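Local coordinates for protein lectin (Lotus tetragonolobus, PDB 2EIG) that probably binds L-fucose-containing sugars through a legume lectin domain that holds one calcium and one manganese ion, at residues A[195-198]-A[199-202]; A[137-140]-A[141-145]; A[91-94]-A[95-99]. All coordinates share one frame; numbering follows the deposited sequence.

Contact 1: residues A[195-198]-A[199-202]; sequences VLPE and KVSV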
ATOM      1  N   VAL A 195       8.915 -12.929   3.808  1.00 22.13           N
ATOM      2  CA  VAL A 195       8.179 -14.172   3.969  1.00 19.90           C
ATOM      3  C   VAL A 195       8.737 -15.353   3.211  1.00 19.09           C
ATOM      4  O   VAL A 195       8.344 -16.464   3.473  1.00 19.15           O
ATOM      5  CB  VAL A 195       6.672 -13.994   3.687  1.00 20.64           C
ATOM      6  CG1 VAL A 195       6.033 -13.160   4.822  1.00 19.69           C
ATOM      7  CG2 VAL A 195       6.429 -13.352   2.298  1.00 18.31           C
ATOM      8  N   LEU A 196       9.656 -15.131   2.273  1.00 16.27           N
ATOM      9  CA  LEU A 196      10.083 -16.237   1.437  1.00 14.39           C
ATOM     10  C   LEU A 196      11.603 -16.223   1.298  1.00 14.36           C
ATOM     11  O   LEU A 196      12.214 -15.158   1.439  1.00 13.06           O
ATOM     12  CB  LEU A 196       9.452 -16.111   0.038  1.00 14.32           C
ATOM     13  CG  LEU A 196       7.987 -16.536  -0.090  1.00 11.05           C
ATOM     14  CD1 LEU A 196       7.402 -16.085  -1.402  1.00 12.23           C
ATOM     15  CD2 LEU A 196       7.831 -18.026   0.103  1.00 12.63           C
ATOM     16  N   PRO A 197      12.212 -17.388   0.983  1.00 14.45           N
ATOM     17  CA  PRO A 197      13.650 -17.394   0.740  1.00 14.57           C
ATOM     18  C   PRO A 197      13.949 -16.914  -0.651  1.00 14.82           C
ATOM     19  O   PRO A 197      13.036 -16.540  -1.401  1.00 14.88           O
ATOM     20  CB  PRO A 197      14.042 -18.894   0.905  1.00 14.13           C
ATOM     21  CG  PRO A 197      12.865 -19.600   0.406  1.00 15.27           C
ATOM     22  CD  PRO A 197      11.646 -18.737   0.859  1.00 13.44           C
ATOM     23  N   GLU A 198      15.224 -16.910  -1.018  1.00 15.26           N
ATOM     24  CA  GLU A 198      15.626 -16.157  -2.182  1.00 15.98           C
ATOM     25  C   GLU A 198      15.343 -16.905  -3.509  1.00 15.32           C
ATOM     26  O   GLU A 198      15.480 -16.339  -4.575  1.00 14.89           O
ATOM     27  CB  GLU A 198      17.098 -15.781  -2.036  1.00 15.71           C
ATOM     28  CG  GLU A 198      18.012 -16.993  -2.077  1.00 21.15           C
ATOM     29  CD  GLU A 198      19.382 -16.643  -1.500  1.00 23.59           C
ATOM     30  OE1 GLU A 198      20.301 -16.396  -2.312  1.00 27.75           O
ATOM     31  OE2 GLU A 198      19.509 -16.584  -0.254  1.00 21.66           O
ATOM     32  N   LYS A 199      14.975 -18.182  -3.413  1.00 15.07           N
ATOM     33  CA  LYS A 199      14.637 -18.988  -4.587  1.00 16.20           C
ATOM     34  C   LYS A 199      13.306 -19.605  -4.233  1.00 15.03           C
ATOM     35  O   LYS A 199      13.119 -20.046  -3.122  1.00 15.85           O
ATOM     36  CB  LYS A 199      15.661 -20.113  -4.883  1.00 15.32           C
ATOM     37  CG  LYS A 199      17.029 -19.621  -5.374  1.00 18.07           C
ATOM     38  CD  LYS A 199      17.950 -20.816  -5.577  1.00 20.46           C
ATOM     39  CE  LYS A 199      19.426 -20.362  -5.619  1.00 24.55           C
ATOM     40  NZ  LYS A 199      19.594 -19.050  -6.348  1.00 25.65           N
ATOM     41  N   VAL A 200      12.357 -19.544  -5.151  1.00 14.70           N
ATOM     42  CA  VAL A 200      11.048 -20.123  -4.905  1.00 13.77           C
ATOM     43  C   VAL A 200      10.593 -20.943  -6.106  1.00 14.20           C
ATOM     44  O   VAL A 200      11.142 -20.838  -7.192  1.00 12.67           O
ATOM     45  CB  VAL A 200       9.991 -19.028  -4.532  1.00 13.66           C
ATOM     46  CG1 VAL A 200      10.374 -18.308  -3.232  1.00 13.81           C
ATOM     47  CG2 VAL A 200       9.810 -18.005  -5.656  1.00 11.85           C
ATOM     48  N   SER A 201       9.596 -21.792  -5.889  1.00 13.27           N
ATOM     49  CA  SER A 201       8.858 -22.306  -7.000  1.00 12.29           C
ATOM     50  C   SER A 201       7.784 -21.291  -7.251  1.00 13.23           C
ATOM     51  O   SER A 201       7.378 -20.522  -6.349  1.00 11.57           O
ATOM     52  CB  SER A 201       8.272 -23.672  -6.672  1.00 12.81           C
ATOM     53  OG  SER A 201       7.418 -23.572  -5.530  1.00 15.42           O
ATOM     54  N   VAL A 202       7.402 -21.223  -8.523  1.00 14.58           N
ATOM     55  CA  VAL A 202       6.127 -20.617  -8.925  1.00 14.19           C
ATOM     56  C   VAL A 202       5.365 -21.736  -9.553  1.00 14.37           C
ATOM     57  O   VAL A 202       5.958 -22.655 -10.198  1.00 14.90           O
ATOM     58  CB  VAL A 202       6.289 -19.401  -9.895  1.00 13.57           C
ATOM     59  CG1 VAL A 202       7.050 -18.324  -9.167  1.00 15.52           C
ATOM     60  CG2 VAL A 202       7.052 -19.812 -11.220  1.00 11.56           C
TER
HETATM   61  O   HOH W   1      19.464 -16.816  -5.243  1.00 37.84           O
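Lys199 NZ donates to a water at 2.5 Å, and that water donates to Glu198 OE1 at 3.1 Å, so the charged ends are joined through water and not directly; OE1 and NZ themselves stay 4.9 Å apart. Both side chains leave the same bend of the backbone and run out at the surface, so the opposite charges probably attract each other without forming a direct salt bridge. The glutamate starts with CG wedged between its backbone N and carbonyl carbon (chi1 67°), which lays CG 3.5 Å from Lys199 N, and continues extended to its carboxylate. The lysine is extended until its last bond, where a bend (chi4 -38°) turns the ammonium back to the water.

This is the entry from helix 192-195 into strand 199-208, an inner strand of the seven-stranded sheet of the legume lectin sandwich. Leu196 is the first residue to depart from helical backbone angles, and its carbonyl is hydrogen-bonded by the indole NE1 of Trp52. Backbone bonds from Glu198 to Ile51 and from Lys199 to Trp89 place the bend beside both neighbouring chain segments.

On the inner side the contact is apolar. Val200 sends CG1 back to the residues before the strand, where it lies 4.0 Å from Leu196 CB and also reaches CD1 of that leucine; the two side chains cross at about a right angle. The same methyl sits 3.7 Å from Pro197 O, with Pro197 CD a little further off. Leu196 and Val200 both rest on Leu86 of strand 81-88, and both also touch Ile51. At the other corner of the proline ring, CG packs 3.6 Å from Lys199 O.

Contact 2: residues A[137-140]-A[141-145]; sequences GIDV and NSIMS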
ATOM      1  N   GLY A 137      -8.735 -15.069  -3.119  1.00 16.73           N
ATOM      2  CA  GLY A 137      -8.008 -14.545  -1.972  1.00 16.55           C
ATOM      3  C   GLY A 137      -6.514 -14.411  -2.159  1.00 16.24           C
ATOM      4  O   GLY A 137      -5.924 -15.142  -2.948  1.00 14.56           O
ATOM      5  N   ILE A 138      -5.911 -13.463  -1.422  1.00 15.69           N
ATOM      6  CA  ILE A 138      -4.443 -13.428  -1.256  1.00 14.20           C
ATOM      7  C   ILE A 138      -4.021 -13.962   0.096  1.00 15.19           C
ATOM      8  O   ILE A 138      -4.469 -13.464   1.138  1.00 15.69           O
ATOM      9  CB  ILE A 138      -3.863 -12.066  -1.547  1.00 14.48           C
ATOM     10  CG1 ILE A 138      -4.132 -11.761  -3.040  1.00 14.07           C
ATOM     11  CG2 ILE A 138      -2.361 -12.087  -1.245  1.00 14.41           C
ATOM     12  CD1 ILE A 138      -3.937 -10.327  -3.425  1.00 15.57           C
ATOM     13  N   ASP A 139      -3.236 -15.053   0.063  1.00 15.83           N
ATOM     14  CA  ASP A 139      -2.817 -15.811   1.216  1.00 15.61           C
ATOM     15  C   ASP A 139      -1.312 -15.645   1.445  1.00 16.38           C
ATOM     16  O   ASP A 139      -0.487 -15.862   0.525  1.00 16.57           O
ATOM     17  CB  ASP A 139      -3.045 -17.310   1.005  1.00 15.28           C
ATOM     18  CG  ASP A 139      -4.455 -17.643   0.648  1.00 16.53           C
ATOM     19  OD1 ASP A 139      -4.622 -18.779   0.216  1.00 19.20           O
ATOM     20  OD2 ASP A 139      -5.365 -16.778   0.792  1.00 16.69           O
ATOM     21  N   VAL A 140      -0.956 -15.318   2.678  1.00 15.52           N
ATOM     22  CA  VAL A 140       0.451 -15.332   3.067  1.00 14.77           C
ATOM     23  C   VAL A 140       0.603 -16.141   4.347  1.00 15.28           C
ATOM     24  O   VAL A 140       0.092 -15.742   5.392  1.00 15.30           O
ATOM     25  CB  VAL A 140       1.022 -13.927   3.233  1.00 13.93           C
ATOM     26  CG1 VAL A 140       2.553 -13.994   3.549  1.00 11.09           C
ATOM     27  CG2 VAL A 140       0.717 -13.112   2.022  1.00 15.83           C
ATOM     28  N   ASN A 141       1.248 -17.300   4.223  1.00 14.36           N
ATOM     29  CA  ASN A 141       1.578 -18.181   5.334  1.00 16.46           C
ATOM     30  C   ASN A 141       0.343 -18.799   5.985  1.00 17.49           C
ATOM     31  O   ASN A 141       0.456 -19.631   6.859  1.00 20.18           O
ATOM     32  CB  ASN A 141       2.388 -17.419   6.435  1.00 16.64           C
ATOM     33  CG  ASN A 141       3.682 -16.869   5.927  1.00 18.08           C
ATOM     34  OD1 ASN A 141       4.356 -16.047   6.597  1.00 24.35           O
ATOM     35  ND2 ASN A 141       4.068 -17.303   4.736  1.00 12.57           N
ATOM     36  N   SER A 142      -0.839 -18.334   5.631  1.00 17.68           N
ATOM     37  CA  SER A 142      -2.037 -18.842   6.272  1.00 18.03           C
ATOM     38  C   SER A 142      -3.096 -19.172   5.207  1.00 17.83           C
ATOM     39  O   SER A 142      -3.071 -18.586   4.133  1.00 17.30           O
ATOM     40  CB  SER A 142      -2.534 -17.746   7.215  1.00 17.20           C
ATOM     41  OG  SER A 142      -3.803 -18.068   7.719  1.00 15.90           O
ATOM     42  N   ILE A 143      -3.987 -20.109   5.523  1.00 19.08           N
ATOM     43  CA  ILE A 143      -5.157 -20.454   4.684  1.00 20.28           C
ATOM     44  C   ILE A 143      -6.242 -19.395   4.827  1.00 20.45           C
ATOM     45  O   ILE A 143      -7.145 -19.295   3.995  1.00 20.35           O
ATOM     46  CB  ILE A 143      -5.723 -21.891   5.025  1.00 20.79           C
ATOM     47  CG1 ILE A 143      -6.402 -22.541   3.809  1.00 18.96           C
ATOM     48  CG2 ILE A 143      -6.688 -21.853   6.286  1.00 19.67           C
ATOM     49  CD1 ILE A 143      -5.562 -22.555   2.456  1.00 17.94           C
ATOM     50  N   MET A 144      -6.163 -18.585   5.883  1.00 20.36           N
ATOM     51  CA  MET A 144      -7.080 -17.458   5.961  1.00 21.30           C
ATOM     52  C   MET A 144      -6.535 -16.291   5.210  1.00 19.64           C
ATOM     53  O   MET A 144      -5.497 -15.723   5.577  1.00 18.59           O
ATOM     54  CB  MET A 144      -7.363 -17.032   7.409  1.00 22.76           C
ATOM     55  CG  MET A 144      -8.148 -18.013   8.119  1.00 29.80           C
ATOM     56  SD  MET A 144      -7.373 -18.311   9.705  1.00 44.46           S
ATOM     57  CE  MET A 144      -5.993 -19.330   9.178  1.00 43.99           C
ATOM     58  N   SER A 145      -7.265 -15.897   4.178  1.00 18.08           N
ATOM     59  CA  SER A 145      -6.793 -14.881   3.276  1.00 18.08           C
ATOM     60  C   SER A 145      -6.605 -13.541   3.983  1.00 18.95           C
ATOM     61  O   SER A 145      -7.381 -13.182   4.877  1.00 17.94           O
ATOM     62  CB  SER A 145      -7.766 -14.750   2.126  1.00 15.78           C
ATOM     63  OG  SER A 145      -7.785 -15.997   1.463  1.00 18.68           O
TER
HETATM   64  O   HOH W   2      -3.179 -15.614   4.419  1.00 13.69           O
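Strand residues 137-140 run extended up to Val140, after which Asn141 takes a left-handed conformation (phi 67°) and the chain turns back, bringing Ser145 beside Asp139 with their CA atoms 4.6 Å apart. The returning backbone also passes close to Ile138, whose O lies 3.5 Å from Ser145 CA. Inside this loop a water bridges strand and loop. It accepts a hydrogen bond from Val140 N at 2.8 Å and lies within donating range of Ser142 O and Met144 O; as more acceptors lie in reach than the water has protons, these bonds probably do not all form at once.

The loop joins strand 135-140 to strand 147-150, the outermost strand at one side of the seven-stranded sheet in this chain, and Ile138 makes backbone bonds with both Leu146 and Lys147. The loop also borders the metal centre of the lectin: the side chain of Ser145 is about 4 Å from the manganese ion at its nearest approach and packs on the manganese ligand Glu118.

Ser145 OG donates to Asp139 OD2 at 2.6 Å, meeting the oxygen nearly along its C-O bond. The serine hydroxyl stands beside its own backbone N (chi1 -62°), which also places it over Gly137, 3.7 Å from CA. Asp139 CB packs 3.4 Å from Ser142 O. The other carboxylate oxygen, OD1, comes close to OE1 of Glu118; this neighbour may raise the proton affinity of Asp139, while the manganese would tend to keep Glu118 ionised. Ser142 turns OG away from its backbone N (chi1 171°) and accepts from Met144 N at 3.0 Å, an ST turn in the middle of the loop. Val140 and Asn141 lie obliquely to one another and face the second subunit, where Val140 packs on Leu146 and Asn141 on Met144 of that subunit.

Contact 3: residues A[91-94]-A[95-99]; sequences TEIP and PNSQG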
ATOM      1  N   THR A  91      10.027 -27.046  -1.811  1.00 22.85           N
ATOM      2  CA  THR A  91       8.573 -27.287  -1.476  1.00 22.34           C
ATOM      3  C   THR A  91       8.220 -28.739  -1.908  1.00 24.22           C
ATOM      4  O   THR A  91       8.566 -29.147  -3.013  1.00 24.61           O
ATOM      5  CB  THR A  91       7.497 -26.090  -2.164  1.00 22.40           C
ATOM      6  OG1 THR A  91       6.249 -26.610  -2.698  1.00 21.94           O
ATOM      7  CG2 THR A  91       8.056 -25.271  -3.329  1.00 13.22           C
ATOM      8  N   GLU A  92       7.634 -29.552  -1.023  1.00 25.08           N
ATOM      9  CA  GLU A  92       6.873 -30.729  -1.496  1.00 24.95           C
ATOM     10  C   GLU A  92       5.445 -30.458  -1.086  1.00 23.97           C
ATOM     11  O   GLU A  92       5.197 -29.489  -0.363  1.00 24.94           O
ATOM     12  CB  GLU A  92       7.361 -32.060  -0.885  1.00 25.99           C
ATOM     13  CG  GLU A  92       8.777 -32.515  -1.296  1.00 28.18           C
ATOM     14  CD  GLU A  92       8.947 -32.688  -2.782  1.00 31.23           C
ATOM     15  OE1 GLU A  92      10.118 -32.783  -3.212  1.00 35.61           O
ATOM     16  OE2 GLU A  92       7.943 -32.730  -3.528  1.00 30.29           O
ATOM     17  N   ILE A  93       4.509 -31.270  -1.566  1.00 22.08           N
ATOM     18  CA  ILE A  93       3.127 -31.176  -1.169  1.00 21.84           C
ATOM     19  C   ILE A  93       3.129 -31.351   0.344  1.00 20.83           C
ATOM     20  O   ILE A  93       3.624 -32.353   0.842  1.00 18.48           O
ATOM     21  CB  ILE A  93       2.288 -32.265  -1.854  1.00 21.79           C
ATOM     22  CG1 ILE A  93       2.151 -31.937  -3.365  1.00 23.96           C
ATOM     23  CG2 ILE A  93       0.919 -32.508  -1.120  1.00 22.60           C
ATOM     24  CD1 ILE A  93       1.417 -32.990  -4.164  1.00 21.54           C
ATOM     25  N   PRO A  94       2.620 -30.357   1.084  1.00 20.75           N
ATOM     26  CA  PRO A  94       2.767 -30.507   2.546  1.00 21.30           C
ATOM     27  C   PRO A  94       1.897 -31.605   3.147  1.00 22.03           C
ATOM     28  O   PRO A  94       0.797 -31.954   2.593  1.00 21.80           O
ATOM     29  CB  PRO A  94       2.411 -29.116   3.102  1.00 20.70           C
ATOM     30  CG  PRO A  94       2.381 -28.194   1.839  1.00 20.19           C
ATOM     31  CD  PRO A  94       1.955 -29.090   0.729  1.00 21.27           C
ATOM     32  N   PRO A  95       2.357 -32.152   4.288  1.00 21.35           N
ATOM     33  CA  PRO A  95       1.485 -33.037   5.087  1.00 21.67           C
ATOM     34  C   PRO A  95       0.207 -32.291   5.436  1.00 20.48           C
ATOM     35  O   PRO A  95       0.234 -31.067   5.452  1.00 20.14           O
ATOM     36  CB  PRO A  95       2.306 -33.264   6.372  1.00 21.43           C
ATOM     37  CG  PRO A  95       3.665 -32.978   6.019  1.00 23.06           C
ATOM     38  CD  PRO A  95       3.684 -31.984   4.888  1.00 21.56           C
ATOM     39  N   ASN A  96      -0.911 -32.983   5.696  1.00 20.50           N
ATOM     40  CA  ASN A  96      -2.139 -32.308   6.224  1.00 20.01           C
ATOM     41  C   ASN A  96      -2.662 -31.094   5.420  1.00 19.96           C
ATOM     42  O   ASN A  96      -3.288 -30.153   5.963  1.00 19.62           O
ATOM     43  CB  ASN A  96      -1.952 -31.933   7.701  1.00 20.23           C
ATOM     44  CG  ASN A  96      -1.052 -32.898   8.433  1.00 21.38           C
ATOM     45  OD1 ASN A  96       0.095 -32.564   8.765  1.00 25.89           O
ATOM     46  ND2 ASN A  96      -1.534 -34.102   8.668  1.00 16.22           N
ATOM     47  N   SER A  97      -2.419 -31.136   4.105  1.00 19.83           N
ATOM     48  CA  SER A  97      -2.823 -30.073   3.192  1.00 19.04           C
ATOM     49  C   SER A  97      -4.028 -30.410   2.278  1.00 18.83           C
ATOM     50  O   SER A  97      -4.320 -29.682   1.340  1.00 18.43           O
ATOM     51  CB  SER A  97      -1.623 -29.629   2.368  1.00 18.48           C
ATOM     52  OG  SER A  97      -1.090 -30.701   1.588  1.00 20.06           O
ATOM     53  N   GLN A  98      -4.718 -31.520   2.555  1.00 19.35           N
ATOM     54  CA  GLN A  98      -5.870 -31.936   1.729  1.00 19.35           C
ATOM     55  C   GLN A  98      -7.017 -30.962   1.789  1.00 18.60           C
ATOM     56  O   GLN A  98      -7.095 -30.117   2.710  1.00 17.95           O
ATOM     57  CB  GLN A  98      -6.323 -33.363   2.062  1.00 19.37           C
ATOM     58  CG  GLN A  98      -5.339 -34.433   1.565  1.00 22.64           C
ATOM     59  CD  GLN A  98      -5.929 -35.812   1.697  1.00 26.34           C
ATOM     60  OE1 GLN A  98      -6.113 -36.535   0.690  1.00 27.19           O
ATOM     61  NE2 GLN A  98      -6.303 -36.169   2.928  1.00 22.98           N
ATOM     62  N   GLY A  99      -7.921 -31.077   0.813  1.00 18.71           N
ATOM     63  CA  GLY A  99      -9.195 -30.347   0.867  1.00 17.41           C
ATOM     64  C   GLY A  99      -9.003 -28.835   0.898  1.00 17.57           C
ATOM     65  O   GLY A  99      -8.319 -28.230   0.030  1.00 16.53           O
TER
HETATM   66  O   HOH W   3      -1.813 -33.737   2.618  1.00 23.18           O
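Ile93 reaches forward to Ser97 with its CG2 branch, which stops 3.8 Å from the hydroxyl OG. That methyl stands opposite the backbone N across the CA-CB bond, while the longer branch, through CG1, heads elsewhere; the side chain as a whole also packs on Gln17, Thr40 and His42 of the sheet strands.

Pro94 follows and carries most of the contact. Its carbonyl oxygen is gripped twice: Ser97 OG donates to it over a very short 2.5 Å, and a water donates to it at 3.2 Å. The same water accepts from Ser97 N at 3.1 Å, so it spans the mouth of the bend from carbonyl to amide.

Pro94 to Ser97 form a type II beta turn within the long loop that links strands 81-88 and 115-120 of the legume lectin fold. Pro95, whose ring fixes phi near -56°, occupies the second position, and Asn96 takes the left-handed conformation (phi 53°) that suits the third position of such a turn. Ser97 brings its hydroxyl inward by placing OG between its backbone N and carbonyl carbon (chi1 60°). From there OG also lies 3.6 Å from Pro94 CD, so the serine touches the proline ring at CD as well as its carbonyl.

The two prolines touch along the chain, Pro94 CB packing 3.6 Å from Pro95 CD. Backbone bonds from Asn96 to Ser107 and from Ser97 to Gly103 tie the turn to later parts of the same loop, and the Pro95 ring packs on Asp106.

Overall arrangement
Along the chain the three contacts come in series, with none nested or crossing. Contact 3 closes first, a tight turn in the loop between strands 81-88 and 115-120. Contact 2 then closes the connection from strand 135-140 to strand 147-150, next to the manganese site. Contact 1, the last, leads from helix 192-195 into strand 199-208, which lies between strands 39-50 and 81-88. Contacts 1 and 2 have centres about 16 Å apart yet meet where Val195 packs on Val140. Ser201 of contact 1 lies beside Thr91 of contact 3, though the detail of this approach is doubtful, whereas contacts 2 and 3 remain about 7 Å apart at their nearest atoms.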